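Local coordinates for AlkZ (Streptomyces sahachiroi, PDB 5UUJ), which belongs to the AlkZ-like DNA glycosylase family, grouped with helix-turn-helix proteins, and is folded mainly from helices with some strands, at residues K238-L241 with R242-G246; I224-F227 with D228-L231. All coordinates share one frame; numbering follows the deposited sequence.

Contact 1: K238-L241 with R242-G246; sequences KPKL and RKWFG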
ATOM      1  N   LYS A 238      11.680  13.475  12.924  1.00 24.02           N
ATOM      2  CA  LYS A 238      12.780  12.526  13.011  1.00 23.40           C
ATOM      3  C   LYS A 238      13.112  12.154  14.460  1.00 23.62           C
ATOM      4  O   LYS A 238      13.397  10.993  14.740  1.00 22.98           O
ATOM      5  CB  LYS A 238      14.012  13.084  12.296  1.00 23.96           C
ATOM      6  CG  LYS A 238      13.883  13.060  10.776  1.00 23.72           C
ATOM      7  CD  LYS A 238      15.153  13.539  10.090  1.00 24.51           C
ATOM      8  CE  LYS A 238      15.074  13.355   8.582  1.00 24.39           C
ATOM      9  NZ  LYS A 238      14.024  14.210   7.968  1.00 25.00           N
ATOM     10  N   PRO A 239      13.081  13.130  15.385  1.00 24.70           N
ATOM     11  CA  PRO A 239      13.223  12.757  16.799  1.00 25.13           C
ATOM     12  C   PRO A 239      12.144  11.776  17.266  1.00 24.57           C
ATOM     13  O   PRO A 239      12.430  10.864  18.042  1.00 24.55           O
ATOM     14  CB  PRO A 239      13.091  14.097  17.531  1.00 26.48           C
ATOM     15  CG  PRO A 239      13.545  15.107  16.549  1.00 26.88           C
ATOM     16  CD  PRO A 239      13.141  14.592  15.196  1.00 25.81           C
ATOM     17  N   LYS A 240      10.918  11.968  16.789  1.00 24.34           N
ATOM     18  CA  LYS A 240       9.807  11.095  17.154  1.00 24.98           C
ATOM     19  C   LYS A 240      10.050   9.671  16.649  1.00 23.66           C
ATOM     20  O   LYS A 240       9.833   8.700  17.375  1.00 22.95           O
ATOM     21  CB  LYS A 240       8.490  11.653  16.597  1.00 24.93           C
ATOM     22  CG  LYS A 240       7.265  10.783  16.843  1.00 34.29           C
ATOM     23  CD  LYS A 240       6.862  10.771  18.309  1.00 41.91           C
ATOM     24  CE  LYS A 240       5.941  11.935  18.651  1.00 43.12           C
ATOM     25  NZ  LYS A 240       5.557  11.921  20.093  1.00 43.55           N
ATOM     26  N   LEU A 241      10.505   9.557  15.405  1.00 22.18           N
ATOM     27  CA  LEU A 241      10.843   8.261  14.817  1.00 21.19           C
ATOM     28  C   LEU A 241      11.919   7.534  15.615  1.00 21.29           C
ATOM     29  O   LEU A 241      11.857   6.317  15.798  1.00 20.89           O
ATOM     30  CB  LEU A 241      11.321   8.439  13.380  1.00 20.67           C
ATOM     31  CG  LEU A 241      10.254   8.856  12.373  1.00 20.61           C
ATOM     32  CD1 LEU A 241      10.908   9.382  11.108  1.00 20.62           C
ATOM     33  CD2 LEU A 241       9.343   7.684  12.064  1.00 19.97           C
ATOM     34  N   ARG A 242      12.912   8.287  16.075  1.00 23.95           N
ATOM     35  CA  ARG A 242      14.006   7.721  16.848  1.00 29.70           C
ATOM     36  C   ARG A 242      13.483   7.093  18.137  1.00 28.87           C
ATOM     37  O   ARG A 242      13.905   6.003  18.520  1.00 24.77           O
ATOM     38  CB  ARG A 242      15.048   8.797  17.163  1.00 24.44           C
ATOM     39  CG  ARG A 242      16.192   8.318  18.043  1.00 25.85           C
ATOM     40  CD  ARG A 242      17.134   9.459  18.393  1.00 31.72           C
ATOM     41  NE  ARG A 242      18.035   9.782  17.290  1.00 34.71           N
ATOM     42  CZ  ARG A 242      18.993  10.701  17.352  1.00 28.55           C
ATOM     43  NH1 ARG A 242      19.179  11.402  18.463  1.00 31.33           N
ATOM     44  NH2 ARG A 242      19.767  10.922  16.300  1.00 28.16           N
ATOM     45  N   LYS A 243      12.561   7.785  18.799  1.00 23.66           N
ATOM     46  CA  LYS A 243      11.974   7.285  20.035  1.00 25.49           C
ATOM     47  C   LYS A 243      11.129   6.037  19.780  1.00 24.52           C
ATOM     48  O   LYS A 243      11.198   5.070  20.538  1.00 24.37           O
ATOM     49  CB  LYS A 243      11.119   8.364  20.701  1.00 25.44           C
ATOM     50  CG  LYS A 243      10.768   8.057  22.150  1.00 34.11           C
ATOM     51  CD  LYS A 243       9.265   8.093  22.399  1.00 39.94           C
ATOM     52  CE  LYS A 243       8.688   9.492  22.233  1.00 42.46           C
ATOM     53  NZ  LYS A 243       7.213   9.506  22.445  1.00 44.50           N
ATOM     54  N   TRP A 244      10.333   6.065  18.715  1.00 22.94           N
ATOM     55  CA  TRP A 244       9.476   4.935  18.369  1.00 22.45           C
ATOM     56  C   TRP A 244      10.280   3.653  18.207  1.00 21.96           C
ATOM     57  O   TRP A 244       9.943   2.622  18.788  1.00 22.37           O
ATOM     58  CB  TRP A 244       8.706   5.218  17.081  1.00 21.64           C
ATOM     59  CG  TRP A 244       7.586   6.192  17.238  1.00 22.33           C
ATOM     60  CD1 TRP A 244       7.060   6.665  18.408  1.00 23.53           C
ATOM     61  CD2 TRP A 244       6.848   6.820  16.185  1.00 22.08           C
ATOM     62  NE1 TRP A 244       6.039   7.544  18.145  1.00 24.68           N
ATOM     63  CE2 TRP A 244       5.889   7.657  16.787  1.00 23.16           C
ATOM     64  CE3 TRP A 244       6.904   6.752  14.789  1.00 21.25           C
ATOM     65  CZ2 TRP A 244       4.996   8.424  16.042  1.00 23.45           C
ATOM     66  CZ3 TRP A 244       6.015   7.515  14.052  1.00 21.58           C
ATOM     67  CH2 TRP A 244       5.075   8.340  14.679  1.00 22.68           C
ATOM     68  N   PHE A 245      11.341   3.721  17.411  1.00 21.26           N
ATOM     69  CA  PHE A 245      12.196   2.566  17.180  1.00 20.90           C
ATOM     70  C   PHE A 245      13.003   2.219  18.427  1.00 22.02           C
ATOM     71  O   PHE A 245      13.198   1.045  18.739  1.00 22.25           O
ATOM     72  CB  PHE A 245      13.129   2.822  15.997  1.00 20.13           C
ATOM     73  CG  PHE A 245      12.482   2.592  14.662  1.00 19.11           C
ATOM     74  CD1 PHE A 245      11.527   3.471  14.181  1.00 19.00           C
ATOM     75  CD2 PHE A 245      12.826   1.496  13.890  1.00 18.45           C
ATOM     76  CE1 PHE A 245      10.928   3.259  12.956  1.00 18.32           C
ATOM     77  CE2 PHE A 245      12.229   1.280  12.660  1.00 17.69           C
ATOM     78  CZ  PHE A 245      11.277   2.161  12.196  1.00 17.66           C
ATOM     79  N   GLY A 246      13.456   3.243  19.142  1.00 22.89           N
ATOM     80  CA  GLY A 246      14.280   3.044  20.317  1.00 24.22           C
ATOM     81  C   GLY A 246      13.537   2.373  21.454  1.00 25.27           C
ATOM     82  O   GLY A 246      14.087   1.515  22.141  1.00 26.19           O
TER
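The carbonyl oxygen of Lys-240 takes the backbone N-H of Trp-244 at 3.0 Å (O to N) and also lies over one face of the indole, 3.4 Å from Trp-244 CG. This is the first part of the amphipathic helix 238-248, where four successive i to i+4 bonds run from Arg-242 N to Lys-238 O through Phe-245 N to Leu-241 O, the last nearly straight at 172°. The Lys-240 side chain follows its own carbonyl onto the indole. With CG anti to the backbone N (chi1 177°) and the chain bent at chi2 and chi3, its methylenes fold over that face: CG stands 3.7 Å from the centroid of the six-membered ring of Trp-244 in a CH-pi contact, and CD reaches 3.3 Å from Trp-244 NE1. Lys-243 runs alongside Lys-240, pointing the same way, and the two NZ atoms come within 3.8 Å. The two amines gather round the carboxylate of Asp-205, whose OD1 forms a salt bridge with Lys-240, a long, weak ion pair with Lys-243 and a hydrogen bond with Trp-244 NE1. The bond to NE1 would restrain the indole's rotation, with the lysine chain over one face. On the buried side, Trp-244 and Phe-245 rest on helix 204-219, and Leu-241 packs against helix 224-232. Leu-241 meets the benzo part of the indole obliquely, CD2 lying 3.8 Å from Trp-244 CE3, while its carbonyl oxygen sits at the edge of the Phe-245 ring, 3.3 Å from CD1.

Contact 2: I224-F227 with D228-L231; sequences IETF and DRWL
Phe-227 and Trp-230, one helical turn apart, bring their rings together obliquely, with planes at 45° and the Phe-227 CE1 to Trp-230 CZ3 distance 3.8 Å. Their i to i+3 spacing puts both on one flank of the helix, and CG anti to N in both (chi1 168° and 163°) lets the rings meet there. Leu-231 runs alongside Phe-227, its CD2 4.1 Å from Phe-227 CE2. The carbonyl oxygen of Phe-227 is gripped by the N-H of Leu-231 at 2.9 Å (O to N) and also lies in the plane of the indole at its edge, 3.6 Å from Trp-230 CE3. This apolar side is tightly packed: Tyr-215 of helix 204-219 meets Phe-227 edge-to-face and also touches the Trp-230 ring, while Leu-231 reaches Leu-97 and Met-98 of helix 91-100. The other flank is looser and wetter. Glu-225 and Arg-229 carry opposite charges, yet OE2 and NH1 stay 4.7 Å apart. A water joins them, donating to Glu-225 OE2 at 3.1 Å and accepting from Arg-229 NH1 at 3.3 Å, in the plane of the guanidinium. The arginine chain, bent at chi3, brings one guanidinium face over Thr-226 CA. Its NH2 bonds to the carbonyl oxygen of Pro-294, whereas Thr-226 OG1 pairs with Thr-223 OG1. Between these flanks the buried Asp-228 bonds through OD1 to Ser-232 OG at the end of the helix and to Thr-236 OG1 in the loop beyond, joining the two. Four i to i+4 backbone bonds complete an amphipathic alpha-helix, with an aromatic pair on its buried side and a water bridge between i and i+4 side chains on its polar side.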
ATOM      1  N   ILE A 224      15.092   3.466   9.432  1.00 15.52           N
ATOM      2  CA  ILE A 224      14.065   4.411   9.841  1.00 15.53           C
ATOM      3  C   ILE A 224      13.641   5.276   8.659  1.00 21.45           C
ATOM      4  O   ILE A 224      12.455   5.543   8.474  1.00 19.27           O
ATOM      5  CB  ILE A 224      14.561   5.301  10.995  1.00 16.39           C
ATOM      6  CG1 ILE A 224      14.693   4.456  12.263  1.00 16.99           C
ATOM      7  CG2 ILE A 224      13.611   6.486  11.233  1.00 16.46           C
ATOM      8  CD1 ILE A 224      15.322   5.176  13.430  1.00 19.41           C
ATOM      9  N   GLU A 225      14.616   5.705   7.863  1.00 23.74           N
ATOM     10  CA  GLU A 225      14.347   6.554   6.705  1.00 24.98           C
ATOM     11  C   GLU A 225      13.444   5.848   5.701  1.00 22.80           C
ATOM     12  O   GLU A 225      12.497   6.435   5.175  1.00 20.23           O
ATOM     13  CB  GLU A 225      15.658   6.964   6.026  1.00 26.19           C
ATOM     14  CG  GLU A 225      15.468   7.805   4.770  1.00 32.74           C
ATOM     15  CD  GLU A 225      16.776   8.323   4.202  1.00 39.50           C
ATOM     16  OE1 GLU A 225      17.849   7.965   4.736  1.00 43.28           O
ATOM     17  OE2 GLU A 225      16.732   9.091   3.216  1.00 45.04           O
ATOM     18  N   THR A 226      13.753   4.585   5.440  1.00 14.90           N
ATOM     19  CA  THR A 226      12.992   3.779   4.496  1.00 19.51           C
ATOM     20  C   THR A 226      11.560   3.590   4.984  1.00 17.91           C
ATOM     21  O   THR A 226      10.616   3.638   4.193  1.00 12.90           O
ATOM     22  CB  THR A 226      13.661   2.411   4.286  1.00 18.29           C
ATOM     23  OG1 THR A 226      14.937   2.603   3.662  1.00 17.50           O
ATOM     24  CG2 THR A 226      12.806   1.503   3.415  1.00 21.47           C
ATOM     25  N   PHE A 227      11.401   3.389   6.288  1.00 13.18           N
ATOM     26  CA  PHE A 227      10.081   3.217   6.875  1.00 12.95           C
ATOM     27  C   PHE A 227       9.210   4.455   6.677  1.00 12.75           C
ATOM     28  O   PHE A 227       8.062   4.352   6.240  1.00 13.99           O
ATOM     29  CB  PHE A 227      10.193   2.901   8.366  1.00 13.16           C
ATOM     30  CG  PHE A 227       8.887   3.002   9.100  1.00 13.05           C
ATOM     31  CD1 PHE A 227       7.949   1.989   9.012  1.00 12.71           C
ATOM     32  CD2 PHE A 227       8.595   4.115   9.869  1.00 14.83           C
ATOM     33  CE1 PHE A 227       6.745   2.080   9.682  1.00 12.72           C
ATOM     34  CE2 PHE A 227       7.392   4.211  10.545  1.00 13.48           C
ATOM     35  CZ  PHE A 227       6.467   3.190  10.449  1.00 13.10           C
ATOM     36  N   ASP A 228       9.758   5.625   6.991  1.00 13.25           N
ATOM     37  CA  ASP A 228       8.983   6.858   6.949  1.00 13.43           C
ATOM     38  C   ASP A 228       8.787   7.324   5.506  1.00 13.41           C
ATOM     39  O   ASP A 228       7.860   8.077   5.216  1.00 13.49           O
ATOM     40  CB  ASP A 228       9.662   7.949   7.783  1.00 14.24           C
ATOM     41  CG  ASP A 228       8.728   9.111   8.109  1.00 14.61           C
ATOM     42  OD1 ASP A 228       7.514   8.878   8.288  1.00 14.24           O
ATOM     43  OD2 ASP A 228       9.211  10.257   8.199  1.00 15.40           O
ATOM     44  N   ARG A 229       9.652   6.870   4.603  1.00 13.75           N
ATOM     45  CA  ARG A 229       9.454   7.133   3.181  1.00 21.69           C
ATOM     46  C   ARG A 229       8.213   6.395   2.687  1.00 22.22           C
ATOM     47  O   ARG A 229       7.376   6.962   1.983  1.00 17.54           O
ATOM     48  CB  ARG A 229      10.671   6.712   2.356  1.00 16.62           C
ATOM     49  CG  ARG A 229      10.480   6.962   0.861  1.00 23.91           C
ATOM     50  CD  ARG A 229      11.772   6.862   0.084  1.00 26.96           C
ATOM     51  NE  ARG A 229      12.232   5.479  -0.025  1.00 28.77           N
ATOM     52  CZ  ARG A 229      13.469   5.062   0.239  1.00 33.72           C
ATOM     53  NH1 ARG A 229      14.408   5.914   0.639  1.00 36.79           N
ATOM     54  NH2 ARG A 229      13.771   3.778   0.103  1.00 30.04           N
ATOM     55  N   TRP A 230       8.107   5.124   3.057  1.00 16.32           N
ATOM     56  CA  TRP A 230       6.922   4.329   2.755  1.00 18.56           C
ATOM     57  C   TRP A 230       5.682   4.924   3.419  1.00 17.77           C
ATOM     58  O   TRP A 230       4.634   5.054   2.790  1.00 14.67           O
ATOM     59  CB  TRP A 230       7.123   2.883   3.215  1.00 12.01           C
ATOM     60  CG  TRP A 230       5.854   2.103   3.316  1.00 15.11           C
ATOM     61  CD1 TRP A 230       5.180   1.496   2.296  1.00 15.18           C
ATOM     62  CD2 TRP A 230       5.105   1.835   4.508  1.00 11.48           C
ATOM     63  NE1 TRP A 230       4.055   0.872   2.778  1.00 16.08           N
ATOM     64  CE2 TRP A 230       3.986   1.063   4.132  1.00 16.61           C
ATOM     65  CE3 TRP A 230       5.270   2.172   5.855  1.00 11.54           C
ATOM     66  CZ2 TRP A 230       3.037   0.625   5.052  1.00 13.57           C
ATOM     67  CZ3 TRP A 230       4.327   1.735   6.769  1.00 14.93           C
ATOM     68  CH2 TRP A 230       3.224   0.969   6.363  1.00 16.11           C
ATOM     69  N   LEU A 231       5.817   5.301   4.686  1.00 14.42           N
ATOM     70  CA  LEU A 231       4.688   5.796   5.463  1.00 14.23           C
ATOM     71  C   LEU A 231       4.150   7.124   4.941  1.00 14.51           C
ATOM     72  O   LEU A 231       2.947   7.264   4.721  1.00 14.36           O
ATOM     73  CB  LEU A 231       5.086   5.958   6.934  1.00 16.16           C
ATOM     74  CG  LEU A 231       3.971   6.401   7.888  1.00 12.99           C
ATOM     75  CD1 LEU A 231       2.943   5.293   8.085  1.00 12.17           C
ATOM     76  CD2 LEU A 231       4.551   6.840   9.223  1.00 15.00           C
TER
HETATM   77  O   HOH W   1      13.993   8.991   1.714  1.00 30.17           O

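Contacts 1 and 2 lie within consecutive helices, 238-248 and 224-232, which pack on each other: Leu-241 CB meets Ile-224 CG2 at 3.7 Å, and Phe-245 CE1 comes 4.0 Å from Phe-227 CD2. Both turn aromatic side chains toward helices 204-219 and 91-100, and both are partly buried. Contact 2, about 13 Å from the chain centre (centre to centre), has four buried residues and one exposed; contact 1, about 22 Å out, has three and four. The inner contact pairs two rings and buries an aspartate among hydroxyls; the outer covers its single indole with a lysine chain. A water separates opposite charges in contact 2, whereas a salt bridge from Lys-240 and a weak, long pair from Lys-243 share one carboxylate beside contact 1.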